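Local atomic coordinates of CT021 (Chlamydia trachomatis serovar L2, PDB entry 6UXD), a protein that is of unknown function but belongs to the CT021 family, grouped with the LolA and LolB lipoprotein-handling proteins, so a lipid-related role is conceivable though unproven. Residues F92-A97 with S210-P215; F111-R116 with S157-D162; L172-N177 with P184-I189. One frame throughout, in Å; residues are numbered along the deposited sequence.

Contact 1 of 3, residues F92-A97 with S210-P215; sequences FVLKNA and SYPALP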
# COMPACT_ATOMS: atom_id res chain seq x y z
N PHE A 92 1.46 -14.68 4.04
CA PHE A 92 0.65 -15.41 4.99
C PHE A 92 -0.71 -14.76 5.06
O PHE A 92 -0.84 -13.55 4.82
CB PHE A 92 1.27 -15.40 6.38
CG PHE A 92 2.69 -15.87 6.44
CD1 PHE A 92 3.73 -15.03 6.07
CD2 PHE A 92 2.99 -17.15 6.89
CE1 PHE A 92 5.04 -15.46 6.13
CE2 PHE A 92 4.30 -17.57 6.97
CZ PHE A 92 5.33 -16.73 6.58
N VAL A 93 -1.73 -15.55 5.38
CA VAL A 93 -3.06 -15.03 5.64
C VAL A 93 -3.42 -15.40 7.07
O VAL A 93 -2.97 -16.42 7.60
CB VAL A 93 -4.11 -15.58 4.65
CG1 VAL A 93 -4.06 -17.09 4.59
CG2 VAL A 93 -5.50 -15.10 5.02
N LEU A 94 -4.21 -14.55 7.71
CA LEU A 94 -4.58 -14.78 9.10
C LEU A 94 -5.77 -15.72 9.12
O LEU A 94 -6.81 -15.41 8.53
CB LEU A 94 -4.90 -13.47 9.80
CG LEU A 94 -5.29 -13.57 11.27
CD1 LEU A 94 -4.13 -14.04 12.10
CD2 LEU A 94 -5.78 -12.22 11.77
N LYS A 95 -5.61 -16.87 9.75
CA LYS A 95 -6.70 -17.83 9.88
C LYS A 95 -6.65 -18.36 11.31
O LYS A 95 -5.61 -18.87 11.74
CB LYS A 95 -6.58 -18.96 8.85
CG LYS A 95 -7.79 -19.88 8.77
N ASN A 96 -7.74 -18.19 12.05
CA ASN A 96 -7.86 -18.66 13.42
C ASN A 96 -6.62 -18.28 14.25
O ASN A 96 -5.96 -19.12 14.86
CB ASN A 96 -8.09 -20.18 13.46
CG ASN A 96 -9.37 -20.60 12.75
OD1 ASN A 96 -9.34 -21.45 11.86
ND2 ASN A 96 -10.50 -20.01 13.14
N ALA A 97 -6.30 -16.99 14.23
CA ALA A 97 -5.26 -16.36 15.04
C ALA A 97 -3.85 -16.83 14.71
O ALA A 97 -2.92 -16.56 15.48
CB ALA A 97 -5.51 -16.56 16.53
N SER A 210 -2.42 -4.50 15.51
CA SER A 210 -3.46 -5.10 16.33
C SER A 210 -3.54 -6.62 16.18
O SER A 210 -4.37 -7.26 16.84
CB SER A 210 -4.82 -4.48 15.98
OG SER A 210 -5.21 -4.78 14.65
N TYR A 211 -2.69 -7.22 15.36
CA TYR A 211 -2.78 -8.63 15.01
C TYR A 211 -1.71 -9.45 15.72
O TYR A 211 -0.84 -8.90 16.41
CB TYR A 211 -2.64 -8.77 13.49
CG TYR A 211 -3.78 -8.12 12.74
CD1 TYR A 211 -5.07 -8.60 12.86
CD2 TYR A 211 -3.56 -7.03 11.91
CE1 TYR A 211 -6.11 -8.01 12.18
CE2 TYR A 211 -4.59 -6.44 11.23
CZ TYR A 211 -5.87 -6.93 11.36
OH TYR A 211 -6.91 -6.34 10.68
N PRO A 212 -1.76 -10.78 15.61
CA PRO A 212 -0.77 -11.60 16.32
C PRO A 212 0.65 -11.30 15.88
O PRO A 212 0.92 -10.78 14.79
CB PRO A 212 -1.16 -13.04 15.95
CG PRO A 212 -2.58 -12.96 15.50
CD PRO A 212 -2.74 -11.61 14.89
N ALA A 213 1.58 -11.66 16.77
CA ALA A 213 3.00 -11.46 16.53
C ALA A 213 3.45 -12.19 15.27
O ALA A 213 2.80 -13.11 14.77
CB ALA A 213 3.81 -11.98 17.72
N LEU A 214 4.62 -11.79 14.81
CA LEU A 214 5.18 -12.31 13.57
C LEU A 214 5.51 -13.80 13.70
O LEU A 214 5.80 -14.28 14.80
CB LEU A 214 6.43 -11.53 13.22
CG LEU A 214 6.24 -10.04 12.91
CD1 LEU A 214 7.59 -9.44 12.55
CD2 LEU A 214 5.23 -9.85 11.78
N PRO A 215 5.47 -14.54 12.59
CA PRO A 215 5.97 -15.92 12.61
C PRO A 215 7.36 -16.02 13.21
O PRO A 215 8.22 -15.17 12.98
CB PRO A 215 5.98 -16.31 11.13
CG PRO A 215 4.85 -15.48 10.55
CD PRO A 215 4.92 -14.17 11.28
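With CG anti to the backbone N (chi1 -179°), L94 sends its two methyls from strand 90-95 toward the C-terminal tail, while F92, two residues earlier on the same strand, has CG anti to its carbonyl carbon (chi1 -54°), which offers a ring face to the same tail. The methyls of L94 divide their work. CD1 meets P212 tip to tip, 3.9 Å from P212 CG, and CD2 crosses obliquely to the ring of Y211, 3.8 Å from Y211 CD1. On F92 the evidence for a CH-pi contact is direct: P215 CG lies 4.2 Å from the ring centroid and 12° off the ring normal, over the centre of one face. At the turn end of the strand, P212 CG also comes within 3.6 Å of the carbonyl O of A97. The tail has no regular secondary structure in 210-215, so two prolines and a tyrosine lay it along the strand without backbone pairing to it. Its polar anchors lie beyond the contact: the carbonyl O of P212 accepts from W99 NE1 and R36 NH1, and Y211 OH bonds K77 NZ. V79 and W99 also touch both L94 and Y211. What joins the two segments is thus mainly apolar contact, with one carbonyl oxygen against a proline ring; ring and methyl surfaces meet, while polar bonds to neighbouring residues anchor the tail.

Contact 2 of 3, residues F111-R116 with S157-D162; sequences FVKILR and SVWPKD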
# COMPACT_ATOMS: atom_id res chain seq x y z
N PHE A 111 0.77 -9.36 -5.93
CA PHE A 111 1.70 -8.64 -5.05
C PHE A 111 3.11 -8.59 -5.65
O PHE A 111 3.75 -7.53 -5.65
CB PHE A 111 1.73 -9.29 -3.67
CG PHE A 111 0.63 -8.81 -2.74
CD1 PHE A 111 0.56 -7.48 -2.34
CD2 PHE A 111 -0.32 -9.70 -2.26
CE1 PHE A 111 -0.44 -7.05 -1.49
CE2 PHE A 111 -1.33 -9.27 -1.41
CZ PHE A 111 -1.39 -7.95 -1.02
N VAL A 112 3.61 -9.72 -6.16
CA VAL A 112 4.96 -9.73 -6.71
C VAL A 112 5.06 -8.76 -7.89
O VAL A 112 6.07 -8.07 -8.06
CB VAL A 112 5.39 -11.15 -7.11
CG1 VAL A 112 6.73 -11.12 -7.86
CG2 VAL A 112 5.50 -12.05 -5.88
N LYS A 113 4.01 -8.70 -8.71
CA LYS A 113 4.01 -7.75 -9.82
C LYS A 113 4.13 -6.32 -9.31
O LYS A 113 5.00 -5.56 -9.76
CB LYS A 113 2.73 -7.92 -10.65
CG LYS A 113 2.79 -9.13 -11.56
CD LYS A 113 1.56 -9.23 -12.43
CE LYS A 113 0.77 -10.50 -12.14
NZ LYS A 113 -0.11 -10.85 -13.28
N ILE A 114 3.29 -5.94 -8.34
CA ILE A 114 3.34 -4.58 -7.81
C ILE A 114 4.74 -4.26 -7.31
O ILE A 114 5.32 -3.22 -7.65
CB ILE A 114 2.30 -4.39 -6.70
CG1 ILE A 114 0.89 -4.56 -7.26
CG2 ILE A 114 2.42 -3.00 -6.11
CD1 ILE A 114 -0.12 -4.91 -6.20
N LEU A 115 5.32 -5.16 -6.52
CA LEU A 115 6.65 -4.91 -5.98
C LEU A 115 7.69 -4.74 -7.08
O LEU A 115 8.65 -3.99 -6.92
CB LEU A 115 7.07 -6.06 -5.05
CG LEU A 115 6.30 -6.16 -3.74
CD1 LEU A 115 6.67 -7.44 -2.98
CD2 LEU A 115 6.60 -4.93 -2.89
N ARG A 116 7.53 -5.44 -8.20
CA ARG A 116 8.51 -5.33 -9.26
C ARG A 116 8.31 -4.10 -10.15
O ARG A 116 9.21 -3.78 -10.93
CB ARG A 116 8.49 -6.60 -10.13
CG ARG A 116 9.68 -6.72 -11.08
N SER A 157 5.46 4.30 -14.32
CA SER A 157 5.64 2.86 -14.33
C SER A 157 4.77 2.26 -15.44
O SER A 157 4.01 2.95 -16.14
CB SER A 157 5.30 2.27 -12.96
OG SER A 157 5.82 0.96 -12.80
N VAL A 158 4.89 0.95 -15.59
CA VAL A 158 4.06 0.22 -16.55
C VAL A 158 3.82 -1.17 -16.00
O VAL A 158 4.73 -1.80 -15.44
CB VAL A 158 4.70 0.18 -17.95
CG1 VAL A 158 6.03 -0.49 -17.90
CG2 VAL A 158 3.75 -0.53 -18.93
N TRP A 159 2.59 -1.63 -16.13
CA TRP A 159 2.23 -2.97 -15.70
C TRP A 159 2.83 -4.00 -16.65
O TRP A 159 2.94 -3.74 -17.86
CB TRP A 159 0.72 -3.11 -15.68
CG TRP A 159 0.21 -4.27 -14.92
CD1 TRP A 159 -0.17 -5.48 -15.43
CD2 TRP A 159 0.03 -4.35 -13.50
NE1 TRP A 159 -0.59 -6.30 -14.41
CE2 TRP A 159 -0.47 -5.63 -13.22
CE3 TRP A 159 0.25 -3.46 -12.45
CZ2 TRP A 159 -0.77 -6.04 -11.92
CZ3 TRP A 159 -0.05 -3.87 -11.17
CH2 TRP A 159 -0.55 -5.15 -10.91
N PRO A 160 3.23 -5.17 -16.15
CA PRO A 160 3.80 -6.19 -17.05
C PRO A 160 2.79 -6.67 -18.08
O PRO A 160 1.57 -6.51 -17.92
CB PRO A 160 4.19 -7.32 -16.09
CG PRO A 160 3.30 -7.13 -14.91
CD PRO A 160 3.21 -5.64 -14.76
N LYS A 161 3.31 -7.25 -19.15
CA LYS A 161 2.47 -7.94 -20.12
C LYS A 161 1.95 -9.22 -19.49
O LYS A 161 2.73 -10.05 -19.03
CB LYS A 161 3.25 -8.24 -21.40
N ASP A 162 0.63 -9.36 -19.43
CA ASP A 162 0.03 -10.49 -18.73
C ASP A 162 -1.39 -10.68 -19.24
O ASP A 162 -1.79 -10.12 -20.27
CB ASP A 162 0.12 -10.28 -17.21
CG ASP A 162 -0.97 -9.34 -16.67
OD1 ASP A 162 -1.56 -8.58 -17.46
OD2 ASP A 162 -1.23 -9.36 -15.45
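A salt bridge at the surface fastens helix 108-116 to the loop that follows strand 152-158, beside a small apolar layer built on an indole. K113 leaves the helix with CG beside its backbone N (chi1 -77°) and bends at chi3 (-117°), which carries its ammonium to the carboxylate of D162. The K113 NZ to D162 OD2 separation is 2.9 Å, and the oxygen uses its anti lone pair, the one turned away from OD1. The same oxygen takes a second, longer bond, from W159 NE1 to D162 OD2 at 3.3 Å, with an N-H...O angle of 160°. That donor approaches from above the carboxylate plane, whereas the oxygen lies close to the indole plane. Two donors on OD2, together with S164 OG on D162 OD1, grip the carboxylate at both oxygens and would be expected to favour its ionised form. Next to the charged pair, the lysine's aliphatic part crosses W159 at about a right angle, with K113 CD 4.0 Å from W159 CZ2, and passes obliquely over P160, with K113 CD 3.7 Å from P160 CG. I114 adds CG1 at 4.0 Å from W159 CH2, so the far end of the indole meets both helix residues. P160 CD lies over one face of that indole, offset toward the rim. W159 also touches I171 of strand 170-176, and backbone bonds between W159 and K169 and between P160 and E168 continue the pairing beyond strand 152-158, while L115 on the helix is bonded through its backbone to Q10 near the N terminus.

Contact 3 of 3, residues L172-N177 with P184-I189; sequences LIYFSN and PLWTSI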
# COMPACT_ATOMS: atom_id res chain seq x y z
N LEU A 172 1.05 6.03 -13.18
CA LEU A 172 1.69 7.23 -12.68
C LEU A 172 1.51 7.25 -11.17
O LEU A 172 0.37 7.16 -10.67
CB LEU A 172 1.12 8.47 -13.37
CG LEU A 172 2.00 9.72 -13.41
CD1 LEU A 172 3.46 9.47 -13.78
CD2 LEU A 172 1.38 10.72 -14.37
N ILE A 173 2.62 7.32 -10.44
CA ILE A 173 2.62 7.19 -8.98
C ILE A 173 3.27 8.44 -8.41
O ILE A 173 4.34 8.86 -8.88
CB ILE A 173 3.38 5.93 -8.51
CG1 ILE A 173 2.96 4.73 -9.35
CG2 ILE A 173 3.09 5.67 -7.03
CD1 ILE A 173 3.37 3.38 -8.79
N TYR A 174 2.65 9.02 -7.38
CA TYR A 174 3.16 10.23 -6.77
C TYR A 174 3.66 9.92 -5.36
O TYR A 174 2.98 9.23 -4.60
CB TYR A 174 2.08 11.33 -6.75
CG TYR A 174 1.57 11.74 -8.12
CD1 TYR A 174 0.65 10.95 -8.80
CD2 TYR A 174 2.03 12.89 -8.73
CE1 TYR A 174 0.19 11.32 -10.08
CE2 TYR A 174 1.56 13.27 -9.99
CZ TYR A 174 0.67 12.49 -10.66
OH TYR A 174 0.27 12.91 -11.90
N PHE A 175 4.84 10.42 -5.04
CA PHE A 175 5.43 10.27 -3.72
C PHE A 175 5.78 11.65 -3.18
O PHE A 175 6.16 12.55 -3.94
CB PHE A 175 6.70 9.40 -3.72
CG PHE A 175 6.45 7.96 -4.04
CD1 PHE A 175 6.07 7.08 -3.04
CD2 PHE A 175 6.61 7.48 -5.33
CE1 PHE A 175 5.85 5.73 -3.33
CE2 PHE A 175 6.38 6.14 -5.63
CZ PHE A 175 6.00 5.27 -4.62
N SER A 176 5.67 11.77 -1.87
CA SER A 176 6.07 12.97 -1.16
C SER A 176 7.53 13.27 -1.43
O SER A 176 8.37 12.36 -1.54
CB SER A 176 5.86 12.79 0.35
OG SER A 176 6.59 13.78 1.08
N ASN A 177 7.86 14.56 -1.53
CA ASN A 177 9.25 14.93 -1.67
C ASN A 177 10.04 14.63 -0.40
O ASN A 177 11.28 14.69 -0.43
CB ASN A 177 9.37 16.42 -2.02
CG ASN A 177 8.81 16.74 -3.41
OD1 ASN A 177 8.88 15.90 -4.31
ND2 ASN A 177 8.29 17.95 -3.60
N PRO A 184 2.98 5.71 -1.33
CA PRO A 184 2.51 6.62 -2.37
C PRO A 184 1.40 7.53 -1.85
O PRO A 184 0.65 7.18 -0.94
CB PRO A 184 2.01 5.69 -3.47
CG PRO A 184 1.72 4.40 -2.78
CD PRO A 184 2.68 4.30 -1.65
N LEU A 185 1.33 8.72 -2.44
CA LEU A 185 0.23 9.66 -2.18
C LEU A 185 -0.97 9.42 -3.07
O LEU A 185 -2.11 9.75 -2.69
CB LEU A 185 0.69 11.10 -2.41
CG LEU A 185 1.85 11.59 -1.55
CD1 LEU A 185 2.37 12.91 -2.09
CD2 LEU A 185 1.37 11.72 -0.11
N TRP A 186 -0.75 8.86 -4.25
CA TRP A 186 -1.74 8.86 -5.32
C TRP A 186 -1.24 7.96 -6.44
O TRP A 186 -0.08 8.05 -6.83
CB TRP A 186 -1.95 10.28 -5.80
CG TRP A 186 -3.02 10.54 -6.82
CD1 TRP A 186 -2.91 10.47 -8.17
CD2 TRP A 186 -4.34 10.98 -6.54
NE1 TRP A 186 -4.10 10.84 -8.76
CE2 TRP A 186 -5.00 11.14 -7.77
CE3 TRP A 186 -5.05 11.22 -5.36
CZ2 TRP A 186 -6.33 11.55 -7.86
CZ3 TRP A 186 -6.36 11.62 -5.44
CH2 TRP A 186 -6.99 11.79 -6.68
N THR A 187 -2.09 7.07 -6.93
CA THR A 187 -1.73 6.18 -8.03
C THR A 187 -2.82 6.20 -9.08
O THR A 187 -4.00 6.02 -8.77
CB THR A 187 -1.50 4.76 -7.51
OG1 THR A 187 -0.50 4.81 -6.48
CG2 THR A 187 -1.04 3.84 -8.63
N SER A 188 -2.43 6.42 -10.33
CA SER A 188 -3.35 6.48 -11.46
C SER A 188 -2.90 5.46 -12.49
O SER A 188 -1.73 5.45 -12.88
CB SER A 188 -3.37 7.90 -12.04
OG SER A 188 -4.12 7.97 -13.24
N ILE A 189 -3.82 4.61 -12.93
CA ILE A 189 -3.49 3.56 -13.90
C ILE A 189 -4.51 3.56 -15.04
O ILE A 189 -5.72 3.53 -14.79
CB ILE A 189 -3.41 2.17 -13.25
CG1 ILE A 189 -3.12 1.11 -14.32
CG2 ILE A 189 -4.67 1.82 -12.52
CD1 ILE A 189 -2.42 -0.14 -13.79
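The ring of Y174 has the carbonyl O of W186 at its edge, in the ring plane, and beside it stands the indole of W186, pointing the same way; the two planes are turned 76° apart, an oblique pairing in which Y174 CD1 comes 3.6 Å from W186 CD1. Both belong to an antiparallel beta hairpin, strands 170-176 and 186-189; the axes of 172-176 and 186-189 approach to 4.9 Å at 173°, close to antiparallel. L172 and S188 form a hydrogen-bonded pair: L172 N to S188 O and S188 N to L172 O are each 2.9 Å, nearly along the C=O axes. I173 and T187 make the next, non-hydrogen-bonded pair, their side chains on the sheet face that looks away from Y174 and W186. There I173 CG2 packs alongside P184, 3.7 Å from P184 CB, and F175, in an edge-to-face pair with W155, lays its ring beside the same proline. I9 of helix 9-13 touches I173 and F175, and Y174 OH bonds H125 N on the other face. Past T187, Y174 N donates to W186 O at 2.9 Å. L185 N then donates to Y174 O at 2.8 Å, so Y174 is gripped through both its backbone N and O, and the isobutyl group of L185 reaches toward strand 170-176, where L185 CD1 comes 3.5 Å from S176 N.

Contact 3 is the most buried of the three and uses main-chain hydrogen bonding plus side chains on both sheet faces; contacts 1 and 2 lie at the surface and join a loop to a strand or helix through side chains. Contact 1 is apolar across its segments save for one carbonyl oxygen, whereas contact 2 adds a salt bridge to its apolar layer. Contacts 2 and 3 lie on strands 152-158 and 170-176, neighbours in the sheet, with nearest atoms about 4 Å apart and centres 15 Å apart. Contact 1 stands 29 Å from contact 3, centre to centre, on the opposite side of the chain's centre, and its long loop encloses both others in sequence.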